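Microcin B17-processing protein McbD (Escherichia coli str. K-12 substr. MG1655, PDB 6GRH) is necessary for processing the inactive microcin B17 precursor peptide McbA into the active antibiotic. Local coordinates at residues 63-71 against 128-136; 150-161 against 350-358. The protein carries 1 engineered substitution. All coordinates share one frame; numbering follows the deposited sequence.

Contact 1 of 2, residues 63-71 against 128-136; sequences HFFNEIVTG and IIALDNITA
CG of F65 sits anti to the carbonyl carbon (chi1 -80°), which lays one face of the ring against L131: CB of L131 stands 3.8 Å from the ring centroid, almost on the normal, as a CH-pi contact. D132 differs, with CG set between its own N and carbonyl carbon (chi1 71°), so that the carboxylate folds back over its loop. There OD2 receives T135 N at 2.8 Å and also I134 N, both from the same face, an Asx turn within an Asx motif. L131 N gives F64 O a nearly straight bond (2.9 Å, 176°). One water ties the same region together: it donates to F64 O at 3.1 Å and to D132 OD1 at 2.8 Å, and accepts from I68 N at 3.0 Å. Farther along, CG2 of T70 slides past CG2 of T135 at 3.6 Å, and CG1 of I68 meets CB of A130 at 4.1 Å. K206 of the McbB chain bonds both I68 O and T135 OG1. The helix 47-66 thus ends with F64 O gripped by a loop N-H and a water that stands in for the next helical bond, while D132 N stays buried without a partner.

Contact 2 of 2, residues 150-161 against 350-358; sequences GCSFHGSLNDAI and SLVWYTKIV. With EDO (1,2-ethanediol), chain Q.
S152 and T355 face each other as an antiparallel hydrogen-bonded pair, and H154 and W353 form the next. The backbone bonds run S152 N to T355 O (2.8 Å), T355 N back to S152 O, H154 N to W353 O and W353 N to H154 O (2.8 Å); I357 N adds a longer one to G150 O (3.2 Å). Between them, F153 and Y354 form a non-hydrogen-bonded pair. The apolar contacts fall on both faces. F153, with CG anti to its backbone N (chi1 171°), lies alongside Y354, the ring planes oblique at 52°, and brings CE1 to 3.6 Å from CB of V352. On the other face CB of L157 sits over the six-membered ring of W353, 3.9 Å from its centroid, while CB of A160 packs on CB of W353. Polar side-chain bonds are fewer: S156 OG, at the N-cap of helix 157-180, accepts D159 N at 3.1 Å, and T355 OG1 has only a weak, unsettled bond to A160 O, its stronger partner being S164. Ethanediol O2 takes the indole NE1 of W353 at 2.8 Å in the ring plane, and E19 of the McbB chain holds the same molecule. This is an antiparallel strand pair in a sheet of the YcaO domain; past strand 151-154 the chain turns at G155 and S156 into the helix covering the W353 and T355 face.

Overall arrangement
Both contacts are largely buried and lie with their centres about 16 Å apart, contact 2 nearer the middle of the chain. They meet at helix 47-66: its last turn and the residues after it form one side of contact 1, while its side chains cover the F153 and Y354 face in contact 2. F64 CE2 lies 3.7 Å from C151 SG, and the H63 ring stacks on Y354. Contact 2 is a regular strand pair with a helix start packed on one face; contact 1 joins a helix end to an irregular loop, with a single direct backbone bond, a bridging water and a carboxylate that organises the loop. McbB bonds to both, at L157 N in contact 2.

Contact 1 of 2, residues 63-71 against 128-136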
loop_
_atom_site.group_PDB
_atom_site.type_symbol
_atom_site.label_atom_id
_atom_site.label_comp_id
_atom_site.label_asym_id
_atom_site.label_seq_id
_atom_site.Cartn_x
_atom_site.Cartn_y
_atom_site.Cartn_z
ATOM N N HIS E 63 21.811 -33.643 -2.480
ATOM C CA HIS E 63 21.610 -35.071 -2.319
ATOM C C HIS E 63 22.927 -35.891 -2.437
ATOM O O HIS E 63 23.278 -36.679 -1.544
ATOM C CB HIS E 63 20.610 -35.591 -3.342
ATOM C CG HIS E 63 20.345 -37.053 -3.203
ATOM N ND1 HIS E 63 19.530 -37.569 -2.217
ATOM C CD2 HIS E 63 20.781 -38.109 -3.931
ATOM C CE1 HIS E 63 19.462 -38.882 -2.359
ATOM N NE2 HIS E 63 20.211 -39.236 -3.392
ATOM N N PHE E 64 23.618 -35.692 -3.552
ATOM C CA PHE E 64 24.818 -36.475 -3.886
ATOM C C PHE E 64 26.019 -36.094 -3.023
ATOM O O PHE E 64 26.783 -36.981 -2.623
ATOM C CB PHE E 64 25.119 -36.402 -5.386
ATOM C CG PHE E 64 24.107 -37.126 -6.213
ATOM C CD1 PHE E 64 24.140 -38.518 -6.291
ATOM C CD2 PHE E 64 23.106 -36.449 -6.901
ATOM C CE1 PHE E 64 23.202 -39.206 -7.050
ATOM C CE2 PHE E 64 22.167 -37.138 -7.652
ATOM C CZ PHE E 64 22.209 -38.517 -7.715
ATOM N N PHE E 65 26.142 -34.817 -2.669
ATOM C CA PHE E 65 27.248 -34.344 -1.798
ATOM C C PHE E 65 27.027 -34.540 -0.297
ATOM O O PHE E 65 27.986 -34.775 0.455
ATOM C CB PHE E 65 27.567 -32.858 -2.063
ATOM C CG PHE E 65 28.413 -32.617 -3.277
ATOM C CD1 PHE E 65 27.857 -32.602 -4.556
ATOM C CD2 PHE E 65 29.777 -32.397 -3.142
ATOM C CE1 PHE E 65 28.644 -32.381 -5.666
ATOM C CE2 PHE E 65 30.578 -32.200 -4.262
ATOM C CZ PHE E 65 30.017 -32.194 -5.515
ATOM N N ASN E 66 25.788 -34.429 0.170
ATOM C CA ASN E 66 25.567 -34.243 1.619
ATOM C C ASN E 66 24.670 -35.261 2.264
ATOM O O ASN E 66 24.604 -35.265 3.510
ATOM C CB ASN E 66 24.888 -32.910 1.923
ATOM C CG ASN E 66 25.666 -31.697 1.480
ATOM O OD1 ASN E 66 25.043 -30.669 1.219
ATOM N ND2 ASN E 66 26.987 -31.776 1.402
ATOM N N GLU E 67 23.935 -36.054 1.484
ATOM C CA GLU E 67 22.745 -36.738 2.024
ATOM C C GLU E 67 22.591 -38.240 1.778
ATOM O O GLU E 67 21.579 -38.805 2.232
ATOM C CB GLU E 67 21.491 -36.035 1.526
ATOM C CG GLU E 67 21.308 -34.628 2.066
ATOM C CD GLU E 67 20.025 -33.974 1.563
ATOM O OE1 GLU E 67 19.419 -34.450 0.563
ATOM O OE2 GLU E 67 19.608 -32.946 2.142
ATOM N N ILE E 68 23.565 -38.895 1.137
ATOM C CA ILE E 68 23.418 -40.316 0.832
ATOM C C ILE E 68 23.692 -41.147 2.090
ATOM O O ILE E 68 24.707 -40.934 2.758
ATOM C CB ILE E 68 24.389 -40.823 -0.261
ATOM C CG1 ILE E 68 24.400 -39.933 -1.518
ATOM C CG2 ILE E 68 24.072 -42.283 -0.624
ATOM C CD1 ILE E 68 23.338 -40.230 -2.544
ATOM N N VAL E 69 22.793 -42.092 2.387
ATOM C CA VAL E 69 23.051 -43.152 3.370
ATOM C C VAL E 69 22.923 -44.480 2.638
ATOM O O VAL E 69 21.942 -44.712 1.929
ATOM C CB VAL E 69 22.109 -43.085 4.595
ATOM C CG1 VAL E 69 22.341 -44.269 5.545
ATOM C CG2 VAL E 69 22.317 -41.760 5.347
ATOM N N THR E 70 23.928 -45.341 2.799
ATOM C CA THR E 70 23.988 -46.621 2.068
ATOM C C THR E 70 23.111 -47.676 2.701
ATOM O O THR E 70 22.777 -47.601 3.869
ATOM C CB THR E 70 25.416 -47.159 1.988
ATOM O OG1 THR E 70 25.930 -47.371 3.309
ATOM C CG2 THR E 70 26.289 -46.145 1.271
ATOM N N GLY E 71 22.744 -48.676 1.915
ATOM C CA GLY E 71 21.717 -49.612 2.332
ATOM C C GLY E 71 22.232 -50.952 2.784
ATOM O O GLY E 71 21.444 -51.896 2.872
ATOM N N ILE E 128 30.678 -44.995 -6.002
ATOM C CA ILE E 128 30.546 -44.315 -7.290
ATOM C C ILE E 128 29.588 -43.097 -7.231
ATOM O O ILE E 128 29.765 -42.137 -7.975
ATOM C CB ILE E 128 30.114 -45.314 -8.392
ATOM C CG1 ILE E 128 31.152 -46.439 -8.478
ATOM C CG2 ILE E 128 29.994 -44.623 -9.749
ATOM C CD1 ILE E 128 30.694 -47.639 -9.265
ATOM N N ILE E 129 28.613 -43.148 -6.330
ATOM C CA ILE E 129 27.495 -42.210 -6.300
ATOM C C ILE E 129 27.633 -41.079 -5.285
ATOM O O ILE E 129 27.317 -39.933 -5.590
ATOM C CB ILE E 129 26.191 -42.993 -6.068
ATOM C CG1 ILE E 129 25.549 -43.229 -7.428
ATOM C CG2 ILE E 129 25.245 -42.240 -5.150
ATOM C CD1 ILE E 129 25.105 -44.648 -7.680
ATOM N N ALA E 130 28.109 -41.405 -4.090
ATOM C CA ALA E 130 28.234 -40.429 -3.010
ATOM C C ALA E 130 29.475 -39.535 -3.225
ATOM O O ALA E 130 30.557 -40.051 -3.439
ATOM C CB ALA E 130 28.337 -41.179 -1.691
ATOM N N LEU E 131 29.323 -38.215 -3.170
ATOM C CA LEU E 131 30.465 -37.337 -3.435
ATOM C C LEU E 131 31.278 -37.012 -2.176
ATOM O O LEU E 131 32.480 -36.711 -2.276
ATOM C CB LEU E 131 30.025 -36.099 -4.211
ATOM C CG LEU E 131 29.936 -36.388 -5.720
ATOM C CD1 LEU E 131 30.152 -37.855 -6.052
ATOM C CD2 LEU E 131 28.605 -35.930 -6.262
ATOM N N ASP E 132 30.671 -37.172 -0.998
ATOM C CA ASP E 132 31.394 -36.944 0.265
ATOM C C ASP E 132 32.378 -38.089 0.570
ATOM O O ASP E 132 32.293 -39.159 -0.026
ATOM C CB ASP E 132 30.403 -36.820 1.418
ATOM C CG ASP E 132 29.757 -38.143 1.761
ATOM O OD1 ASP E 132 28.898 -38.613 0.975
ATOM O OD2 ASP E 132 30.140 -38.744 2.791
ATOM N N ASN E 133 33.287 -37.882 1.519
ATOM C CA ASN E 133 34.330 -38.898 1.801
ATOM C C ASN E 133 34.014 -39.819 2.973
ATOM O O ASN E 133 34.835 -40.654 3.321
ATOM C CB ASN E 133 35.702 -38.232 1.972
ATOM C CG ASN E 133 36.163 -37.540 0.701
ATOM O OD1 ASN E 133 35.732 -37.887 -0.402
ATOM N ND2 ASN E 133 37.033 -36.557 0.843
ATOM N N ILE E 134 32.813 -39.691 3.533
ATOM C CA ILE E 134 32.377 -40.452 4.696
ATOM C C ILE E 134 31.490 -41.640 4.332
ATOM O O ILE E 134 31.625 -42.719 4.902
ATOM C CB ILE E 134 31.646 -39.502 5.690
ATOM C CG1 ILE E 134 32.662 -38.471 6.223
ATOM C CG2 ILE E 134 31.029 -40.293 6.844
ATOM C CD1 ILE E 134 32.083 -37.230 6.854
ATOM N N THR E 135 30.572 -41.426 3.396
ATOM C CA THR E 135 29.541 -42.403 3.065
ATOM C C THR E 135 30.127 -43.784 2.762
ATOM O O THR E 135 29.690 -44.770 3.343
ATOM C CB THR E 135 28.695 -41.888 1.898
ATOM O OG1 THR E 135 28.114 -40.640 2.286
ATOM C CG2 THR E 135 27.605 -42.859 1.553
ATOM N N ALA E 136 31.142 -43.834 1.899
ATOM C CA ALA E 136 31.769 -45.091 1.509
ATOM C C ALA E 136 33.282 -45.002 1.649
ATOM O O ALA E 136 34.023 -45.501 0.800
ATOM C CB ALA E 136 31.360 -45.446 0.068
HETATM O O HOH W 1 26.309 -37.915 0.328
#

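Contact 2 of 2, residues 150-161 against 350-358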
loop_
_atom_site.group_PDB
_atom_site.type_symbol
_atom_site.label_atom_id
_atom_site.label_comp_id
_atom_site.label_asym_id
_atom_site.label_seq_id
_atom_site.Cartn_x
_atom_site.Cartn_y
_atom_site.Cartn_z
ATOM N N GLY E 150 25.971 -37.750 -15.053
ATOM C CA GLY E 150 24.739 -38.495 -15.127
ATOM C C GLY E 150 23.721 -38.240 -14.028
ATOM O O GLY E 150 22.704 -38.915 -13.997
ATOM N N CYS E 151 23.985 -37.288 -13.141
ATOM C CA CYS E 151 23.101 -36.993 -12.003
ATOM C C CYS E 151 21.994 -36.048 -12.436
ATOM O O CYS E 151 22.230 -35.142 -13.243
ATOM C CB CYS E 151 23.863 -36.334 -10.869
ATOM S SG CYS E 151 25.009 -37.428 -9.984
ATOM N N SER E 152 20.791 -36.267 -11.907
ATOM C CA SER E 152 19.647 -35.406 -12.206
ATOM C C SER E 152 18.643 -35.400 -11.063
ATOM O O SER E 152 18.638 -36.297 -10.212
ATOM C CB SER E 152 18.964 -35.836 -13.510
ATOM O OG SER E 152 18.299 -34.740 -14.111
ATOM N N PHE E 153 17.823 -34.348 -11.054
ATOM C CA PHE E 153 16.745 -34.167 -10.087
ATOM C C PHE E 153 15.516 -33.709 -10.843
ATOM O O PHE E 153 15.612 -32.808 -11.683
ATOM C CB PHE E 153 17.128 -33.120 -9.047
ATOM C CG PHE E 153 15.997 -32.714 -8.152
ATOM C CD1 PHE E 153 15.688 -33.455 -7.021
ATOM C CD2 PHE E 153 15.218 -31.599 -8.450
ATOM C CE1 PHE E 153 14.655 -33.082 -6.194
ATOM C CE2 PHE E 153 14.172 -31.220 -7.621
ATOM C CZ PHE E 153 13.896 -31.950 -6.480
ATOM N N HIS E 154 14.361 -34.304 -10.567
ATOM C CA HIS E 154 13.120 -33.786 -11.135
ATOM C C HIS E 154 11.898 -34.219 -10.356
ATOM O O HIS E 154 11.997 -35.071 -9.496
ATOM C CB HIS E 154 12.985 -34.256 -12.593
ATOM C CG HIS E 154 12.377 -33.217 -13.487
ATOM N ND1 HIS E 154 11.010 -33.058 -13.625
ATOM C CD2 HIS E 154 12.952 -32.239 -14.235
ATOM C CE1 HIS E 154 10.771 -32.042 -14.436
ATOM N NE2 HIS E 154 11.930 -31.531 -14.823
ATOM N N GLY E 155 10.741 -33.622 -10.668
ATOM C CA GLY E 155 9.454 -34.004 -10.087
ATOM C C GLY E 155 8.803 -35.281 -10.587
ATOM O O GLY E 155 7.816 -35.737 -10.009
ATOM N N SER E 156 9.342 -35.880 -11.648
ATOM C CA SER E 156 8.873 -37.198 -12.116
ATOM C C SER E 156 10.071 -38.075 -12.417
ATOM O O SER E 156 11.129 -37.581 -12.832
ATOM C CB SER E 156 7.924 -37.076 -13.322
ATOM O OG SER E 156 8.582 -36.911 -14.569
ATOM N N LEU E 157 9.912 -39.371 -12.152
ATOM C CA LEU E 157 10.964 -40.338 -12.415
ATOM C C LEU E 157 11.391 -40.336 -13.894
ATOM O O LEU E 157 12.589 -40.333 -14.182
ATOM C CB LEU E 157 10.527 -41.730 -11.965
ATOM C CG LEU E 157 11.454 -42.897 -12.240
ATOM C CD1 LEU E 157 12.871 -42.654 -11.750
ATOM C CD2 LEU E 157 10.858 -44.133 -11.589
ATOM N N ASN E 158 10.421 -40.307 -14.819
ATOM C CA ASN E 158 10.745 -40.277 -16.261
ATOM C C ASN E 158 11.539 -39.029 -16.642
ATOM O O ASN E 158 12.501 -39.130 -17.387
ATOM C CB ASN E 158 9.488 -40.336 -17.137
ATOM C CG ASN E 158 8.944 -41.734 -17.299
ATOM O OD1 ASN E 158 7.726 -41.910 -17.391
ATOM N ND2 ASN E 158 9.829 -42.743 -17.371
ATOM N N ASP E 159 11.144 -37.863 -16.127
ATOM C CA ASP E 159 11.906 -36.640 -16.363
ATOM C C ASP E 159 13.310 -36.678 -15.719
ATOM O O ASP E 159 14.264 -36.180 -16.306
ATOM C CB ASP E 159 11.134 -35.398 -15.917
ATOM C CG ASP E 159 9.912 -35.118 -16.783
ATOM O OD1 ASP E 159 9.814 -35.598 -17.928
ATOM O OD2 ASP E 159 9.015 -34.417 -16.309
ATOM N N ALA E 160 13.446 -37.285 -14.544
ATOM C CA ALA E 160 14.775 -37.397 -13.914
ATOM C C ALA E 160 15.659 -38.321 -14.764
ATOM O O ALA E 160 16.805 -37.967 -15.070
ATOM C CB ALA E 160 14.684 -37.875 -12.454
ATOM N N ILE E 161 15.114 -39.468 -15.165
ATOM C CA ILE E 161 15.848 -40.416 -16.027
ATOM C C ILE E 161 16.260 -39.747 -17.355
ATOM O O ILE E 161 17.419 -39.858 -17.773
ATOM C CB ILE E 161 15.068 -41.733 -16.312
ATOM C CG1 ILE E 161 14.913 -42.543 -15.027
ATOM C CG2 ILE E 161 15.810 -42.599 -17.331
ATOM C CD1 ILE E 161 13.910 -43.677 -15.100
ATOM N N SER E 350 3.376 -35.024 -3.608
ATOM C CA SER E 350 4.183 -35.433 -4.748
ATOM C C SER E 350 5.457 -36.109 -4.265
ATOM O O SER E 350 5.767 -36.112 -3.078
ATOM C CB SER E 350 4.557 -34.196 -5.594
ATOM O OG SER E 350 3.375 -33.531 -6.006
ATOM N N LEU E 351 6.184 -36.663 -5.209
ATOM C CA LEU E 351 7.525 -37.200 -4.988
ATOM C C LEU E 351 8.475 -36.420 -5.869
ATOM O O LEU E 351 8.132 -36.102 -7.018
ATOM C CB LEU E 351 7.591 -38.675 -5.369
ATOM C CG LEU E 351 6.865 -39.599 -4.415
ATOM C CD1 LEU E 351 6.713 -40.964 -5.020
ATOM C CD2 LEU E 351 7.599 -39.712 -3.093
ATOM N N VAL E 352 9.627 -36.093 -5.324
ATOM C CA VAL E 352 10.767 -35.617 -6.105
ATOM C C VAL E 352 11.762 -36.776 -6.197
ATOM O O VAL E 352 11.809 -37.625 -5.295
ATOM C CB VAL E 352 11.391 -34.343 -5.532
ATOM C CG1 VAL E 352 10.340 -33.215 -5.472
ATOM C CG2 VAL E 352 12.074 -34.551 -4.149
ATOM N N TRP E 353 12.551 -36.772 -7.284
ATOM C CA TRP E 353 13.377 -37.895 -7.731
ATOM C C TRP E 353 14.808 -37.451 -7.936
ATOM O O TRP E 353 15.058 -36.382 -8.527
ATOM C CB TRP E 353 12.831 -38.436 -9.036
ATOM C CG TRP E 353 11.498 -39.043 -8.807
ATOM C CD1 TRP E 353 10.294 -38.408 -8.832
ATOM C CD2 TRP E 353 11.242 -40.385 -8.424
ATOM N NE1 TRP E 353 9.300 -39.285 -8.503
ATOM C CE2 TRP E 353 9.857 -40.505 -8.236
ATOM C CE3 TRP E 353 12.059 -41.510 -8.215
ATOM C CZ2 TRP E 353 9.255 -41.708 -7.881
ATOM C CZ3 TRP E 353 11.455 -42.714 -7.852
ATOM C CH2 TRP E 353 10.070 -42.802 -7.708
ATOM N N TYR E 354 15.733 -38.260 -7.442
ATOM C CA TYR E 354 17.158 -38.092 -7.700
ATOM C C TYR E 354 17.579 -39.333 -8.462
ATOM O O TYR E 354 17.197 -40.460 -8.069
ATOM C CB TYR E 354 17.949 -38.009 -6.399
ATOM C CG TYR E 354 17.375 -37.075 -5.375
ATOM C CD1 TYR E 354 16.379 -37.495 -4.504
ATOM C CD2 TYR E 354 17.843 -35.769 -5.255
ATOM C CE1 TYR E 354 15.848 -36.625 -3.536
ATOM C CE2 TYR E 354 17.325 -34.893 -4.310
ATOM C CZ TYR E 354 16.344 -35.324 -3.442
ATOM O OH TYR E 354 15.844 -34.458 -2.492
ATOM N N THR E 355 18.318 -39.148 -9.549
ATOM C CA THR E 355 18.782 -40.285 -10.335
ATOM C C THR E 355 20.218 -40.066 -10.769
ATOM O O THR E 355 20.645 -38.925 -10.950
ATOM C CB THR E 355 17.952 -40.507 -11.622
ATOM O OG1 THR E 355 17.815 -39.264 -12.307
ATOM C CG2 THR E 355 16.582 -41.073 -11.309
ATOM N N LYS E 356 20.934 -41.170 -10.982
ATOM C CA LYS E 356 22.230 -41.139 -11.664
ATOM C C LYS E 356 22.348 -42.369 -12.550
ATOM O O LYS E 356 22.139 -43.503 -12.095
ATOM C CB LYS E 356 23.398 -41.093 -10.676
ATOM C CG LYS E 356 24.796 -40.946 -11.317
ATOM C CD LYS E 356 25.864 -41.136 -10.256
ATOM C CE LYS E 356 27.307 -41.133 -10.759
ATOM N NZ LYS E 356 27.769 -39.758 -11.074
ATOM N N ILE E 357 22.648 -42.121 -13.818
ATOM C CA ILE E 357 22.899 -43.171 -14.763
ATOM C C ILE E 357 24.386 -43.460 -14.772
ATOM O O ILE E 357 25.189 -42.549 -14.982
ATOM C CB ILE E 357 22.333 -42.842 -16.161
ATOM C CG1 ILE E 357 20.809 -42.864 -16.052
ATOM C CG2 ILE E 357 22.829 -43.873 -17.171
ATOM C CD1 ILE E 357 20.047 -42.640 -17.317
ATOM N N VAL E 358 24.702 -44.739 -14.552
ATOM C CA VAL E 358 26.043 -45.266 -14.346
ATOM C C VAL E 358 26.244 -46.496 -15.222
ATOM O O VAL E 358 25.394 -47.385 -15.233
ATOM C CB VAL E 358 26.247 -45.766 -12.892
ATOM C CG1 VAL E 358 27.635 -46.371 -12.704
ATOM C CG2 VAL E 358 26.037 -44.641 -11.902
HETATM C C1 EDO Q . 4.663 -37.365 -8.486
HETATM O O1 EDO Q . 5.703 -36.448 -8.127
HETATM C C2 EDO Q . 5.233 -38.781 -8.530
HETATM O O2 EDO Q . 6.589 -38.790 -8.994
#